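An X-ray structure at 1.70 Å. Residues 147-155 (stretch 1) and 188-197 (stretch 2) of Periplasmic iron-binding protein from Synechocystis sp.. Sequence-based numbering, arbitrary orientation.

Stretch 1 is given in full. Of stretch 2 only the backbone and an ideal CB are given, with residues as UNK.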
ATOM      1  N   THR B 147     -21.837  34.587   4.217  1.00 11.19           N
ATOM      2  CA  THR B 147     -20.969  34.673   3.038  1.00 10.78           C
ATOM      3  C   THR B 147     -19.481  34.741   3.450  1.00  9.98           C
ATOM      4  O   THR B 147     -19.171  35.072   4.592  1.00  9.54           O
ATOM      5  CB  THR B 147     -21.255  35.961   2.224  1.00 11.58           C
ATOM      6  OG1 THR B 147     -20.954  37.125   3.038  1.00 11.72           O
ATOM      7  CG2 THR B 147     -22.740  35.988   1.747  1.00 12.85           C
ATOM      8  N   TYR B 148     -18.573  34.459   2.520  1.00  9.53           N
ATOM      9  CA  TYR B 148     -17.143  34.728   2.787  1.00  9.60           C
ATOM     10  C   TYR B 148     -16.980  36.178   3.146  1.00  9.34           C
ATOM     11  O   TYR B 148     -16.192  36.506   4.026  1.00 10.41           O
ATOM     12  CB  TYR B 148     -16.242  34.451   1.570  1.00  9.53           C
ATOM     13  CG  TYR B 148     -16.503  33.106   0.958  1.00  9.04           C
ATOM     14  CD1 TYR B 148     -15.999  31.946   1.536  1.00  9.04           C
ATOM     15  CD2 TYR B 148     -17.272  32.999  -0.197  1.00  8.37           C
ATOM     16  CE1 TYR B 148     -16.287  30.671   0.957  1.00  8.39           C
ATOM     17  CE2 TYR B 148     -17.569  31.749  -0.786  1.00  7.89           C
ATOM     18  CZ  TYR B 148     -17.079  30.604  -0.206  1.00  9.98           C
ATOM     19  OH  TYR B 148     -17.392  29.395  -0.791  1.00  9.79           O
ATOM     20  N   GLU B 149     -17.714  37.019   2.422  1.00  9.99           N
ATOM     21  CA  GLU B 149     -17.566  38.478   2.513  1.00  9.74           C
ATOM     22  C   GLU B 149     -17.862  38.956   3.949  1.00 10.53           C
ATOM     23  O   GLU B 149     -17.174  39.836   4.483  1.00 10.91           O
ATOM     24  CB  GLU B 149     -18.485  39.138   1.483  1.00  9.33           C
ATOM     25  CG  GLU B 149     -17.976  38.992  -0.005  1.00 10.11           C
ATOM     26  CD  GLU B 149     -18.385  37.683  -0.697  1.00 13.45           C
ATOM     27  OE1 GLU B 149     -18.782  36.713  -0.019  1.00 12.39           O
ATOM     28  OE2 GLU B 149     -18.268  37.593  -1.936  1.00 13.89           O
ATOM     29  N   ALA B 150     -18.831  38.322   4.604  1.00  9.73           N
ATOM     30  CA  ALA B 150     -19.254  38.766   5.952  1.00  9.82           C
ATOM     31  C   ALA B 150     -18.271  38.382   7.031  1.00 10.05           C
ATOM     32  O   ALA B 150     -18.346  38.877   8.145  1.00 10.37           O
ATOM     33  CB  ALA B 150     -20.639  38.170   6.299  1.00  9.78           C
ATOM     34  N   LEU B 151     -17.360  37.470   6.724  1.00  9.90           N
ATOM     35  CA  LEU B 151     -16.336  37.110   7.707  1.00 11.15           C
ATOM     36  C   LEU B 151     -15.323  38.236   7.982  1.00 11.07           C
ATOM     37  O   LEU B 151     -14.484  38.111   8.887  1.00 11.63           O
ATOM     38  CB  LEU B 151     -15.606  35.835   7.303  1.00 11.34           C
ATOM     39  CG  LEU B 151     -16.467  34.567   7.265  1.00 12.25           C
ATOM     40  CD1 LEU B 151     -15.611  33.381   6.849  1.00 13.07           C
ATOM     41  CD2 LEU B 151     -17.196  34.231   8.578  1.00 11.53           C
ATOM     42  N   ALA B 152     -15.436  39.307   7.208  1.00 11.67           N
ATOM     43  CA  ALA B 152     -14.639  40.523   7.409  1.00 12.97           C
ATOM     44  C   ALA B 152     -15.283  41.451   8.452  1.00 13.72           C
ATOM     45  O   ALA B 152     -14.649  42.440   8.873  1.00 15.05           O
ATOM     46  CB  ALA B 152     -14.440  41.264   6.064  1.00 12.88           C
ATOM     47  N   ASP B 153     -16.520  41.133   8.857  1.00 12.97           N
ATOM     48  CA  ASP B 153     -17.249  41.923   9.876  1.00 14.52           C
ATOM     49  C   ASP B 153     -16.465  41.857  11.204  1.00 14.02           C
ATOM     50  O   ASP B 153     -15.899  40.816  11.577  1.00 13.19           O
ATOM     51  CB  ASP B 153     -18.688  41.396  10.102  1.00 15.45           C
ATOM     52  CG  ASP B 153     -19.620  41.621   8.922  1.00 19.15           C
ATOM     53  OD1 ASP B 153     -20.758  41.080   8.984  1.00 21.65           O
ATOM     54  OD2 ASP B 153     -19.255  42.345   7.954  1.00 21.98           O
ATOM     55  N   PRO B 154     -16.426  42.980  11.943  1.00 13.75           N
ATOM     56  CA  PRO B 154     -15.581  43.004  13.145  1.00 13.96           C
ATOM     57  C   PRO B 154     -15.988  42.004  14.227  1.00 13.85           C
ATOM     58  O   PRO B 154     -15.182  41.700  15.087  1.00 14.49           O
ATOM     59  CB  PRO B 154     -15.726  44.438  13.658  1.00 14.33           C
ATOM     60  CG  PRO B 154     -16.973  44.960  13.053  1.00 13.93           C
ATOM     61  CD  PRO B 154     -17.113  44.263  11.714  1.00 14.52           C
ATOM     62  N   GLN B 155     -17.229  41.491  14.181  1.00 13.82           N
ATOM     63  CA  GLN B 155     -17.632  40.512  15.195  1.00 14.90           C
ATOM     64  C   GLN B 155     -16.786  39.232  15.188  1.00 14.07           C
ATOM     65  O   GLN B 155     -16.806  38.480  16.167  1.00 14.62           O
ATOM     66  CB  GLN B 155     -19.090  40.123  15.013  1.00 15.93           C
ATOM     67  CG  GLN B 155     -19.337  39.327  13.786  1.00 18.34           C
ATOM     68  CD  GLN B 155     -20.801  39.277  13.485  1.00 25.38           C
ATOM     69  OE1 GLN B 155     -21.496  38.331  13.880  1.00 28.85           O
ATOM     70  NE2 GLN B 155     -21.306  40.335  12.843  1.00 26.42           N
ATOM     71  N   UNK B 188     -10.219  45.305   0.583  1.00 12.32           N
ATOM     72  CA  UNK B 188     -10.854  45.705   1.828  1.00 12.25           C
ATOM     73  C   UNK B 188     -11.360  44.453   2.588  1.00 10.77           C
ATOM     74  O   UNK B 188     -11.189  44.337   3.812  1.00 11.44           O
ATOM     75  CB  UNK B 188     -12.003  46.675   1.549  1.00 12.25           C
ATOM     76  N   UNK B 189     -11.938  43.512   1.847  1.00 10.57           N
ATOM     77  CA  UNK B 189     -12.396  42.235   2.425  1.00  9.59           C
ATOM     78  C   UNK B 189     -11.207  41.484   3.030  1.00  9.67           C
ATOM     79  O   UNK B 189     -11.300  41.041   4.176  1.00  9.52           O
ATOM     80  CB  UNK B 189     -13.086  41.374   1.365  1.00  9.59           C
ATOM     81  N   UNK B 190     -10.093  41.365   2.283  1.00  9.02           N
ATOM     82  CA  UNK B 190      -8.898  40.662   2.805  1.00  9.30           C
ATOM     83  C   UNK B 190      -8.396  41.331   4.083  1.00  9.09           C
ATOM     84  O   UNK B 190      -8.003  40.667   5.021  1.00  8.89           O
ATOM     85  CB  UNK B 190      -7.783  40.639   1.757  1.00  9.30           C
ATOM     86  N   UNK B 191      -8.342  42.658   4.096  1.00  9.50           N
ATOM     87  CA  UNK B 191      -7.894  43.362   5.280  1.00 10.20           C
ATOM     88  C   UNK B 191      -8.719  42.987   6.502  1.00 10.05           C
ATOM     89  O   UNK B 191      -8.164  42.705   7.564  1.00 11.42           O
ATOM     90  CB  UNK B 191      -7.954  44.873   5.048  1.00 10.20           C
ATOM     91  N   UNK B 192     -10.047  42.994   6.359  1.00 10.02           N
ATOM     92  CA  UNK B 192     -10.937  42.616   7.462  1.00 10.64           C
ATOM     93  C   UNK B 192     -10.787  41.154   7.885  1.00  9.90           C
ATOM     94  O   UNK B 192     -10.758  40.839   9.077  1.00  9.92           O
ATOM     95  CB  UNK B 192     -12.390  42.880   7.063  1.00 10.64           C
ATOM     96  N   UNK B 193     -10.679  40.267   6.890  1.00  8.93           N
ATOM     97  CA  UNK B 193     -10.469  38.835   7.129  1.00  8.56           C
ATOM     98  C   UNK B 193      -9.188  38.569   7.900  1.00  9.04           C
ATOM     99  O   UNK B 193      -9.201  37.899   8.948  1.00  9.49           O
ATOM    100  CB  UNK B 193     -10.436  38.075   5.801  1.00  8.56           C
ATOM    101  N   UNK B 194      -8.075  39.112   7.396  1.00  9.72           N
ATOM    102  CA  UNK B 194      -6.771  38.940   8.055  1.00 10.36           C
ATOM    103  C   UNK B 194      -6.795  39.528   9.460  1.00 10.15           C
ATOM    104  O   UNK B 194      -6.305  38.915  10.418  1.00 10.54           O
ATOM    105  CB  UNK B 194      -5.660  39.596   7.232  1.00 10.36           C
ATOM    106  N   UNK B 195      -7.412  40.693   9.601  1.00  9.95           N
ATOM    107  CA  UNK B 195      -7.605  41.310  10.926  1.00  9.23           C
ATOM    108  C   UNK B 195      -8.379  40.454  11.914  1.00 10.41           C
ATOM    109  O   UNK B 195      -8.314  40.689  13.105  1.00 10.21           O
ATOM    110  CB  UNK B 195      -8.332  42.646  10.765  1.00  9.23           C
ATOM    111  N   UNK B 196      -9.160  39.496  11.405  1.00  9.48           N
ATOM    112  CA  UNK B 196      -9.956  38.605  12.236  1.00  9.17           C
ATOM    113  C   UNK B 196      -9.330  37.204  12.483  1.00  9.17           C
ATOM    114  O   UNK B 196      -9.970  36.342  13.136  1.00  8.56           O
ATOM    115  CB  UNK B 196     -11.330  38.435  11.584  1.00  9.17           C
ATOM    116  N   UNK B 197      -8.106  36.985  12.027  1.00  9.39           N
ATOM    117  CA  UNK B 197      -7.477  35.683  12.183  1.00  9.92           C
ATOM    118  C   UNK B 197      -7.331  35.374  13.655  1.00 10.40           C
ATOM    119  O   UNK B 197      -6.921  36.225  14.432  1.00  9.94           O
ATOM    120  CB  UNK B 197      -6.118  35.637  11.482  1.00  9.92           C
TER

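Stretch 1 winds through a short 3-10 segment, 149-152, and what it offers its neighbour is mostly backbone: the carbonyls of Y148, E149, L151 and D153, with the methyl of A152 set among them.

Position 188 has nothing of stretch 1 within 5.5 Å of its ideal CB, so almost any helix-compatible residue would do, a long polar one included. It is R188, without contact here.

At 189 CA-to-CB points sideways, with the ideal CB 4.9 Å from A152 CB. A long or broad side chain could swing across the methyl toward the Y148 carbonyl, and one with a donor at its end would gain most. The residue is W189, with chi1 at 167° (t). Its NE1 donates to Y148 O at 2.9 Å, so the indole meets the carbonyls of Y148 and E149 with its edge, while W189 CZ2 lies 4.0 Å from Y148 CB and W189 CD1 3.7 Å from A152 CB.

Position 190 points away and 191 sideways, both into space free of stretch 1. They are L190 and Q191, and neither makes contact.

Position 192 is the strictest. Its CA is 4.3 Å from the CA of A152, the nearest CA pair between the stretches, and its ideal CB points toward stretch 1 and would fall 2.8 Å from A152 CB, a clash. The helical backbone angles make no special demand for glycine, but the space admits only glycine: G192, whose bare backbone packs against A152.

At 193 the direction is sideways, the ideal CB 5.1 Å from both L151 O and A152 CA. A branched or flexible apolar chain, such as leucine, isoleucine or methionine, could reach the side chain of L151. L193 does so, its CD1 resting 3.8 Å from L151 CB.

Position 194 is out of reach and leaves the choice open; V194 fills it. At 195 stretch 1 is too distant to matter, but an ideal CB would be crowded by the carbonyl O of Q191 at 3.2 Å, which mildly favours glycine over any residue with a CB. It is G195.

Position 196 points toward stretch 1, its ideal CB 4.2 Å from L151 O and 5.2 Å from D153 O. Two acceptors so placed ask for a short side chain with two donor hydrogens, asparagine being the neatest answer, though serine or threonine could serve one carbonyl. N196 answers both: its ND2 donates to L151 O and to D153 O, each at 2.9 Å.

Position 197 lies beyond reach, and F197 takes no part.

Stretch 2 (188-197) RWLQGLVGNF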
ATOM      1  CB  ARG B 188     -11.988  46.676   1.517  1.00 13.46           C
ATOM      2  CG  ARG B 188     -12.738  47.123   2.756  1.00 15.92           C
ATOM      3  CD  ARG B 188     -13.221  48.536   2.557  1.00 19.81           C
ATOM      4  NE  ARG B 188     -13.994  49.103   3.669  1.00 20.79           N
ATOM      5  CZ  ARG B 188     -13.498  49.794   4.704  1.00 24.06           C
ATOM      6  NH1 ARG B 188     -12.179  49.988   4.875  1.00 20.35           N
ATOM      7  NH2 ARG B 188     -14.348  50.292   5.596  1.00 24.84           N
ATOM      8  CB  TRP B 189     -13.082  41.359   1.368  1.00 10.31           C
ATOM      9  CG  TRP B 189     -13.278  39.933   1.853  1.00  9.44           C
ATOM     10  CD1 TRP B 189     -14.151  39.500   2.814  1.00 12.95           C
ATOM     11  CD2 TRP B 189     -12.625  38.773   1.346  1.00 10.80           C
ATOM     12  NE1 TRP B 189     -14.053  38.123   2.967  1.00 12.06           N
ATOM     13  CE2 TRP B 189     -13.126  37.653   2.070  1.00 10.00           C
ATOM     14  CE3 TRP B 189     -11.653  38.563   0.358  1.00 10.71           C
ATOM     15  CZ2 TRP B 189     -12.686  36.332   1.827  1.00 10.43           C
ATOM     16  CZ3 TRP B 189     -11.212  37.248   0.115  1.00 12.14           C
ATOM     17  CH2 TRP B 189     -11.751  36.146   0.843  1.00 11.64           C
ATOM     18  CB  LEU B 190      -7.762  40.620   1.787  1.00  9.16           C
ATOM     19  CG  LEU B 190      -7.992  39.749   0.546  1.00  9.86           C
ATOM     20  CD1 LEU B 190      -7.007  40.098  -0.535  1.00  9.77           C
ATOM     21  CD2 LEU B 190      -7.940  38.253   0.953  1.00  8.85           C
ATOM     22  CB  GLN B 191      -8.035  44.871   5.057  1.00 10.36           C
ATOM     23  CG  GLN B 191      -6.961  45.396   4.109  1.00 12.22           C
ATOM     24  CD  GLN B 191      -7.173  46.856   3.837  1.00 12.30           C
ATOM     25  OE1 GLN B 191      -8.293  47.295   3.589  1.00 13.46           O
ATOM     26  NE2 GLN B 191      -6.100  47.624   3.878  1.00 17.86           N
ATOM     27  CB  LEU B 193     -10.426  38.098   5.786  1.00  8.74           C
ATOM     28  CG  LEU B 193     -10.538  36.579   5.951  1.00 10.38           C
ATOM     29  CD1 LEU B 193     -11.960  36.100   6.364  1.00 11.16           C
ATOM     30  CD2 LEU B 193     -10.149  35.952   4.633  1.00  8.85           C
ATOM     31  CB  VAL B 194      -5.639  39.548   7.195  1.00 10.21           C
ATOM     32  CG1 VAL B 194      -4.302  39.563   7.958  1.00 13.00           C
ATOM     33  CG2 VAL B 194      -5.540  38.765   5.891  1.00 11.58           C
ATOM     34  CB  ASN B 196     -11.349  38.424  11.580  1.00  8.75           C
ATOM     35  CG  ASN B 196     -12.248  39.641  11.763  1.00 10.53           C
ATOM     36  OD1 ASN B 196     -11.983  40.470  12.629  1.00 12.70           O
ATOM     37  ND2 ASN B 196     -13.322  39.730  10.981  1.00 12.17           N
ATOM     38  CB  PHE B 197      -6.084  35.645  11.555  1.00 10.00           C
ATOM     39  CG  PHE B 197      -6.089  35.506  10.053  1.00  9.44           C
ATOM     40  CD1 PHE B 197      -7.261  35.307   9.340  1.00  8.75           C
ATOM     41  CD2 PHE B 197      -4.898  35.576   9.372  1.00 10.47           C
ATOM     42  CE1 PHE B 197      -7.250  35.159   7.918  1.00 11.65           C
ATOM     43  CE2 PHE B 197      -4.868  35.412   7.944  1.00  9.58           C
ATOM     44  CZ  PHE B 197      -6.065  35.211   7.250  1.00 11.52           C
TER
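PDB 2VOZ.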